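Local structure of DUF2235 domain-containing protein (Pseudomonas aeruginosa, 4O5P) at residues W148-L153 and E176-N181; L231-F236 and R244-W249. The protein is a type VI secretion effector, Tle1, a phospholipase that probably hydrolyses membrane phospholipids through an alpha/beta-hydrolase catalytic domain. One frame throughout, in Å; residues are numbered along the deposited sequence.

Interaction 1: residues W148-L153 and E176-N181; sequences WGLVQL and EEMSTN
M178, modelled as selenomethionine, reaches across from helix 168-178 to meet V151 and L150 on the side of another, and this single side chain makes the whole contact. Walking along 176-181, E176 and E177 come first and turn to other partners: the carboxylate of E176 forms a salt bridge with K127, while E177 packs on A202. At M178 the chain runs out toward helix 139-162 and bends at its end (chi3 84°), which brings selenium and methyl against different residues. The selenium SE of M178 lies 3.8 Å from CG2 of V151, the branch of that valine that stands anti to its own carbonyl carbon. The methyl CE of M178 rests against one side of L150, 3.9 Å from both L150 CB and L150 CD1, so it touches the root of the leucine and one of its terminal methyls. All three side chains are buried, and no hydrogen bond links the segments. Beyond M178, S179 OG accepts from N181 N at 3.1 Å and nearly straight (167°), an ST turn, and T180 OG1 is hydrogen-bonded to E143 at an earlier point on helix 139-162. Within 148-153, Q152 NE2 lies above one face of the W148 indole, toward its rim, and donates to W148 O at 3.2 Å, a carbonyl that also receives Q152 N. The contact thus sits in a layer of helices: helix 195-219 supplies A202 and L203 to M178, helix 238-254 meets L150 through F246, L250 and L253, and W148 touches Y114 and C116 of strand 111-116.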
loop_
_atom_site.group_PDB
_atom_site.type_symbol
_atom_site.label_atom_id
_atom_site.label_comp_id
_atom_site.label_asym_id
_atom_site.label_seq_id
_atom_site.Cartn_x
_atom_site.Cartn_y
_atom_site.Cartn_z
ATOM N N TRP A 148 -14.749 4.764 4.638
ATOM C CA TRP A 148 -14.567 5.523 5.872
ATOM C C TRP A 148 -14.049 6.911 5.516
ATOM O O TRP A 148 -14.552 7.919 6.011
ATOM C CB TRP A 148 -13.521 4.832 6.759
ATOM C CG TRP A 148 -13.311 5.507 8.091
ATOM C CD1 TRP A 148 -14.064 5.333 9.220
ATOM C CD2 TRP A 148 -12.284 6.447 8.435
ATOM N NE1 TRP A 148 -13.569 6.108 10.244
ATOM C CE2 TRP A 148 -12.476 6.804 9.786
ATOM C CE3 TRP A 148 -11.229 7.039 7.729
ATOM C CZ2 TRP A 148 -11.656 7.723 10.442
ATOM C CZ3 TRP A 148 -10.414 7.947 8.385
ATOM C CH2 TRP A 148 -10.632 8.281 9.726
ATOM N N GLY A 149 -13.047 6.941 4.641
ATOM C CA GLY A 149 -12.469 8.192 4.168
ATOM C C GLY A 149 -13.522 9.106 3.584
ATOM O O GLY A 149 -13.624 10.273 3.985
ATOM N N LEU A 150 -14.325 8.576 2.658
ATOM C CA LEU A 150 -15.445 9.342 2.109
ATOM C C LEU A 150 -16.378 9.893 3.205
ATOM O O LEU A 150 -16.716 11.079 3.188
ATOM C CB LEU A 150 -16.211 8.519 1.066
ATOM C CG LEU A 150 -15.427 8.272 -0.228
ATOM C CD1 LEU A 150 -16.093 7.220 -1.104
ATOM C CD2 LEU A 150 -15.260 9.588 -0.996
ATOM N N VAL A 151 -16.740 9.048 4.171
ATOM C CA VAL A 151 -17.598 9.466 5.283
ATOM C C VAL A 151 -17.007 10.633 6.071
ATOM O O VAL A 151 -17.739 11.542 6.481
ATOM C CB VAL A 151 -17.915 8.285 6.234
ATOM C CG1 VAL A 151 -18.721 8.752 7.450
ATOM C CG2 VAL A 151 -18.660 7.195 5.482
ATOM N N GLN A 152 -15.686 10.628 6.266
ATOM C CA GLN A 152 -15.042 11.689 7.048
ATOM C C GLN A 152 -15.256 13.091 6.479
ATOM O O GLN A 152 -15.235 14.081 7.226
ATOM C CB GLN A 152 -13.547 11.421 7.208
ATOM C CG GLN A 152 -13.256 10.136 7.938
ATOM C CD GLN A 152 -14.190 9.923 9.108
ATOM O OE1 GLN A 152 -14.104 10.621 10.118
ATOM N NE2 GLN A 152 -15.097 8.973 8.972
ATOM N N LEU A 153 -15.455 13.166 5.164
ATOM C CA LEU A 153 -15.743 14.418 4.482
ATOM C C LEU A 153 -17.130 14.906 4.897
ATOM O O LEU A 153 -17.360 16.110 5.147
ATOM C CB LEU A 153 -15.724 14.191 2.971
ATOM C CG LEU A 153 -14.433 13.747 2.264
ATOM C CD1 LEU A 153 -14.635 13.857 0.759
ATOM C CD2 LEU A 153 -13.224 14.561 2.697
ATOM N N GLU A 176 -20.714 0.127 6.209
ATOM C CA GLU A 176 -21.359 -1.157 5.901
ATOM C C GLU A 176 -22.303 -1.090 4.698
ATOM O O GLU A 176 -22.327 -2.008 3.871
ATOM C CB GLU A 176 -22.143 -1.664 7.108
ATOM C CG GLU A 176 -21.293 -2.209 8.242
ATOM C CD GLU A 176 -22.150 -2.809 9.329
ATOM O OE1 GLU A 176 -23.265 -2.285 9.561
ATOM O OE2 GLU A 176 -21.725 -3.808 9.938
ATOM N N GLU A 177 -23.096 -0.022 4.629
ATOM C CA GLU A 177 -24.024 0.216 3.515
ATOM C C GLU A 177 -23.329 0.424 2.175
ATOM O O GLU A 177 -23.887 0.084 1.128
ATOM C CB GLU A 177 -24.907 1.439 3.802
ATOM C CG GLU A 177 -25.943 1.233 4.902
ATOM C CD GLU A 177 -26.709 2.513 5.228
ATOM O OE1 GLU A 177 -26.882 3.360 4.318
ATOM O OE2 GLU A 177 -27.124 2.676 6.397
HETATM N N MSE A 178 -22.127 1.013 2.198
HETATM C CA MSE A 178 -21.380 1.285 0.960
HETATM C C MSE A 178 -20.593 0.054 0.450
HETATM O O MSE A 178 -20.174 0.023 -0.706
HETATM C CB MSE A 178 -20.432 2.487 1.145
HETATM C CG MSE A 178 -21.116 3.804 1.545
HETATM SE SE MSE A 178 -20.001 5.011 2.629
HETATM C CE MSE A 178 -19.015 5.871 1.179
ATOM N N SER A 179 -20.406 -0.957 1.302
ATOM C CA SER A 179 -19.616 -2.153 0.934
ATOM C C SER A 179 -20.219 -2.918 -0.239
ATOM O O SER A 179 -21.430 -2.846 -0.495
ATOM C CB SER A 179 -19.493 -3.111 2.131
ATOM O OG SER A 179 -18.682 -4.240 1.830
ATOM N N THR A 180 -19.375 -3.664 -0.950
ATOM C CA THR A 180 -19.869 -4.536 -2.005
ATOM C C THR A 180 -20.074 -5.972 -1.520
ATOM O O THR A 180 -20.503 -6.828 -2.294
ATOM C CB THR A 180 -18.984 -4.489 -3.264
ATOM O OG1 THR A 180 -17.598 -4.542 -2.893
ATOM C CG2 THR A 180 -19.234 -3.201 -4.007
ATOM N N ASN A 181 -19.784 -6.222 -0.240
ATOM C CA ASN A 181 -20.036 -7.527 0.387
ATOM C C ASN A 181 -19.557 -8.760 -0.380
ATOM O O ASN A 181 -20.311 -9.726 -0.517
ATOM C CB ASN A 181 -21.535 -7.707 0.661
ATOM C CG ASN A 181 -22.130 -6.552 1.421
ATOM O OD1 ASN A 181 -23.087 -5.934 0.971
ATOM N ND2 ASN A 181 -21.566 -6.253 2.583
#

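Interaction 2: residues L231-F236 and R244-W249; sequences LYIYGF and RAFANW
F246 is the one residue of helix segment 244-249 that touches strand segment 231-236, and its ring meets two aliphatic side chains, those of L231 and I233. The contact is entirely apolar. L231 comes in at the ring edge, near its plane, with CD1 of L231 3.9 Å from CZ of F246. I233 approaches the same end obliquely, its CD1 standing 3.5 Å from CE1 of F246, the tighter of the two touches. The phenyl group gets there because CG of F246 is anti to the backbone N (chi1 168°), which sends the ring off the helix toward the sheet. Both L231 and I233 point to this side of the strand, and L69 of strand 62-71 touches I233 and F246 alike.

Hydrogen bonding here belongs to the surroundings. The backbone of I233 bonds to F276 and G278 and that of Y232 to I67 and L69, so the strand is held in the sheet from both neighbours. R244 sends its guanidinium to the carbonyl oxygens of M306, D347 and S348.

This is a parallel strand followed by a helix packed back on the sheet, as in the alpha/beta-hydrolase fold. G235 begins a GxSxG pattern that would place a nucleophile elbow, with S237 the probable nucleophile, between strand 225-236 and helix 238-254.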
loop_
_atom_site.group_PDB
_atom_site.type_symbol
_atom_site.label_atom_id
_atom_site.label_comp_id
_atom_site.label_asym_id
_atom_site.label_seq_id
_atom_site.Cartn_x
_atom_site.Cartn_y
_atom_site.Cartn_z
ATOM N N LEU A 231 -9.006 19.378 -0.501
ATOM C CA LEU A 231 -8.507 18.142 0.113
ATOM C C LEU A 231 -6.997 17.970 -0.057
ATOM O O LEU A 231 -6.449 18.254 -1.112
ATOM C CB LEU A 231 -9.206 16.911 -0.474
ATOM C CG LEU A 231 -10.715 16.739 -0.274
ATOM C CD1 LEU A 231 -11.135 15.319 -0.526
ATOM C CD2 LEU A 231 -11.125 17.150 1.100
ATOM N N TYR A 232 -6.345 17.505 1.001
ATOM C CA TYR A 232 -4.929 17.163 0.998
ATOM C C TYR A 232 -4.882 15.724 1.495
ATOM O O TYR A 232 -5.348 15.426 2.602
ATOM C CB TYR A 232 -4.150 18.126 1.904
ATOM C CG TYR A 232 -4.586 19.554 1.656
ATOM C CD1 TYR A 232 -5.707 20.075 2.299
ATOM C CD2 TYR A 232 -3.922 20.356 0.738
ATOM C CE1 TYR A 232 -6.138 21.358 2.052
ATOM C CE2 TYR A 232 -4.355 21.652 0.484
ATOM C CZ TYR A 232 -5.456 22.141 1.149
ATOM O OH TYR A 232 -5.898 23.423 0.909
ATOM N N ILE A 233 -4.367 14.827 0.652
ATOM C CA ILE A 233 -4.511 13.382 0.870
ATOM C C ILE A 233 -3.134 12.722 0.811
ATOM O O ILE A 233 -2.411 12.918 -0.159
ATOM C CB ILE A 233 -5.381 12.729 -0.245
ATOM C CG1 ILE A 233 -6.704 13.492 -0.468
ATOM C CG2 ILE A 233 -5.642 11.256 0.055
ATOM C CD1 ILE A 233 -7.744 13.291 0.600
ATOM N N TYR A 234 -2.771 11.949 1.834
ATOM C CA TYR A 234 -1.473 11.276 1.857
ATOM C C TYR A 234 -1.731 9.772 1.970
ATOM O O TYR A 234 -2.601 9.357 2.732
ATOM C CB TYR A 234 -0.618 11.752 3.053
ATOM C CG TYR A 234 -0.500 13.265 3.194
ATOM C CD1 TYR A 234 0.115 14.031 2.214
ATOM C CD2 TYR A 234 -1.000 13.915 4.317
ATOM C CE1 TYR A 234 0.220 15.409 2.338
ATOM C CE2 TYR A 234 -0.895 15.290 4.458
ATOM C CZ TYR A 234 -0.282 16.027 3.470
ATOM O OH TYR A 234 -0.196 17.389 3.607
ATOM N N GLY A 235 -0.989 8.955 1.220
ATOM C CA GLY A 235 -1.161 7.515 1.324
ATOM C C GLY A 235 0.162 6.778 1.180
ATOM O O GLY A 235 1.051 7.243 0.464
ATOM N N PHE A 236 0.299 5.642 1.852
ATOM C CA PHE A 236 1.508 4.813 1.633
ATOM C C PHE A 236 1.083 3.371 1.416
ATOM O O PHE A 236 0.201 2.876 2.126
ATOM C CB PHE A 236 2.488 4.987 2.820
ATOM C CG PHE A 236 3.533 3.892 2.985
ATOM C CD1 PHE A 236 4.232 3.345 1.898
ATOM C CD2 PHE A 236 3.847 3.448 4.265
ATOM C CE1 PHE A 236 5.196 2.349 2.105
ATOM C CE2 PHE A 236 4.818 2.467 4.479
ATOM C CZ PHE A 236 5.486 1.913 3.402
ATOM N N ARG A 244 -5.789 6.486 -4.057
ATOM C CA ARG A 244 -6.069 6.605 -5.487
ATOM C C ARG A 244 -7.496 6.188 -5.824
ATOM O O ARG A 244 -8.212 6.886 -6.567
ATOM C CB ARG A 244 -5.014 5.820 -6.277
ATOM C CG ARG A 244 -3.634 6.454 -6.084
ATOM C CD ARG A 244 -2.465 5.569 -6.538
ATOM N NE ARG A 244 -2.384 5.390 -7.987
ATOM C CZ ARG A 244 -1.297 4.942 -8.604
ATOM N NH1 ARG A 244 -0.214 4.676 -7.889
ATOM N NH2 ARG A 244 -1.281 4.769 -9.922
ATOM N N ALA A 245 -7.927 5.068 -5.247
ATOM C CA ALA A 245 -9.320 4.663 -5.406
ATOM C C ALA A 245 -10.258 5.720 -4.814
ATOM O O ALA A 245 -11.260 6.069 -5.423
ATOM C CB ALA A 245 -9.556 3.289 -4.771
ATOM N N PHE A 246 -9.921 6.240 -3.635
ATOM C CA PHE A 246 -10.659 7.337 -3.002
ATOM C C PHE A 246 -10.835 8.523 -3.958
ATOM O O PHE A 246 -11.945 9.011 -4.163
ATOM C CB PHE A 246 -9.922 7.767 -1.727
ATOM C CG PHE A 246 -10.410 9.059 -1.117
ATOM C CD1 PHE A 246 -9.850 10.285 -1.496
ATOM C CD2 PHE A 246 -11.383 9.048 -0.131
ATOM C CE1 PHE A 246 -10.282 11.463 -0.926
ATOM C CE2 PHE A 246 -11.822 10.229 0.453
ATOM C CZ PHE A 246 -11.272 11.446 0.053
ATOM N N ALA A 247 -9.743 8.978 -4.553
ATOM C CA ALA A 247 -9.790 10.092 -5.499
ATOM C C ALA A 247 -10.756 9.807 -6.649
ATOM O O ALA A 247 -11.589 10.667 -6.988
ATOM C CB ALA A 247 -8.395 10.410 -6.028
ATOM N N ASN A 248 -10.660 8.614 -7.242
ATOM C CA ASN A 248 -11.616 8.240 -8.298
ATOM C C ASN A 248 -13.091 8.124 -7.871
ATOM O O ASN A 248 -13.988 8.640 -8.553
ATOM C CB ASN A 248 -11.172 6.961 -9.021
ATOM C CG ASN A 248 -10.074 7.228 -10.032
ATOM O OD1 ASN A 248 -10.189 8.134 -10.860
ATOM N ND2 ASN A 248 -8.980 6.475 -9.940
ATOM N N TRP A 249 -13.356 7.429 -6.769
ATOM C CA TRP A 249 -14.725 7.336 -6.245
ATOM C C TRP A 249 -15.295 8.716 -5.866
ATOM O O TRP A 249 -16.501 8.982 -5.993
ATOM C CB TRP A 249 -14.780 6.373 -5.046
ATOM C CG TRP A 249 -14.407 4.955 -5.401
ATOM C CD1 TRP A 249 -14.022 4.482 -6.637
ATOM C CD2 TRP A 249 -14.380 3.820 -4.516
ATOM N NE1 TRP A 249 -13.763 3.132 -6.562
ATOM C CE2 TRP A 249 -13.968 2.702 -5.277
ATOM C CE3 TRP A 249 -14.667 3.641 -3.159
ATOM C CZ2 TRP A 249 -13.841 1.423 -4.723
ATOM C CZ3 TRP A 249 -14.541 2.365 -2.607
ATOM C CH2 TRP A 249 -14.121 1.277 -3.389
#

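From the N terminus, interaction 1 closes first: helix 139-162 runs out, the chain turns, and helix 168-178 comes back so that 176-181 meets 148-153, a largely helical loop of 22 residues. Only after helix 195-219 does interaction 2 open, closing a short loop of seven residues between the segments, six of them already in helix 238-254. The two neither nest nor cross but follow in series, their centres 14 Å apart. They meet through helix 139-162: CD2 of L153 lies 3.7 Å from CD2 of L231, and CE2 of F246 is 3.7 Å from the backbone N of L150. Helix 139-162 thus packs on both the strand and helix 238-254, and meets helix 168-178 partly through M178.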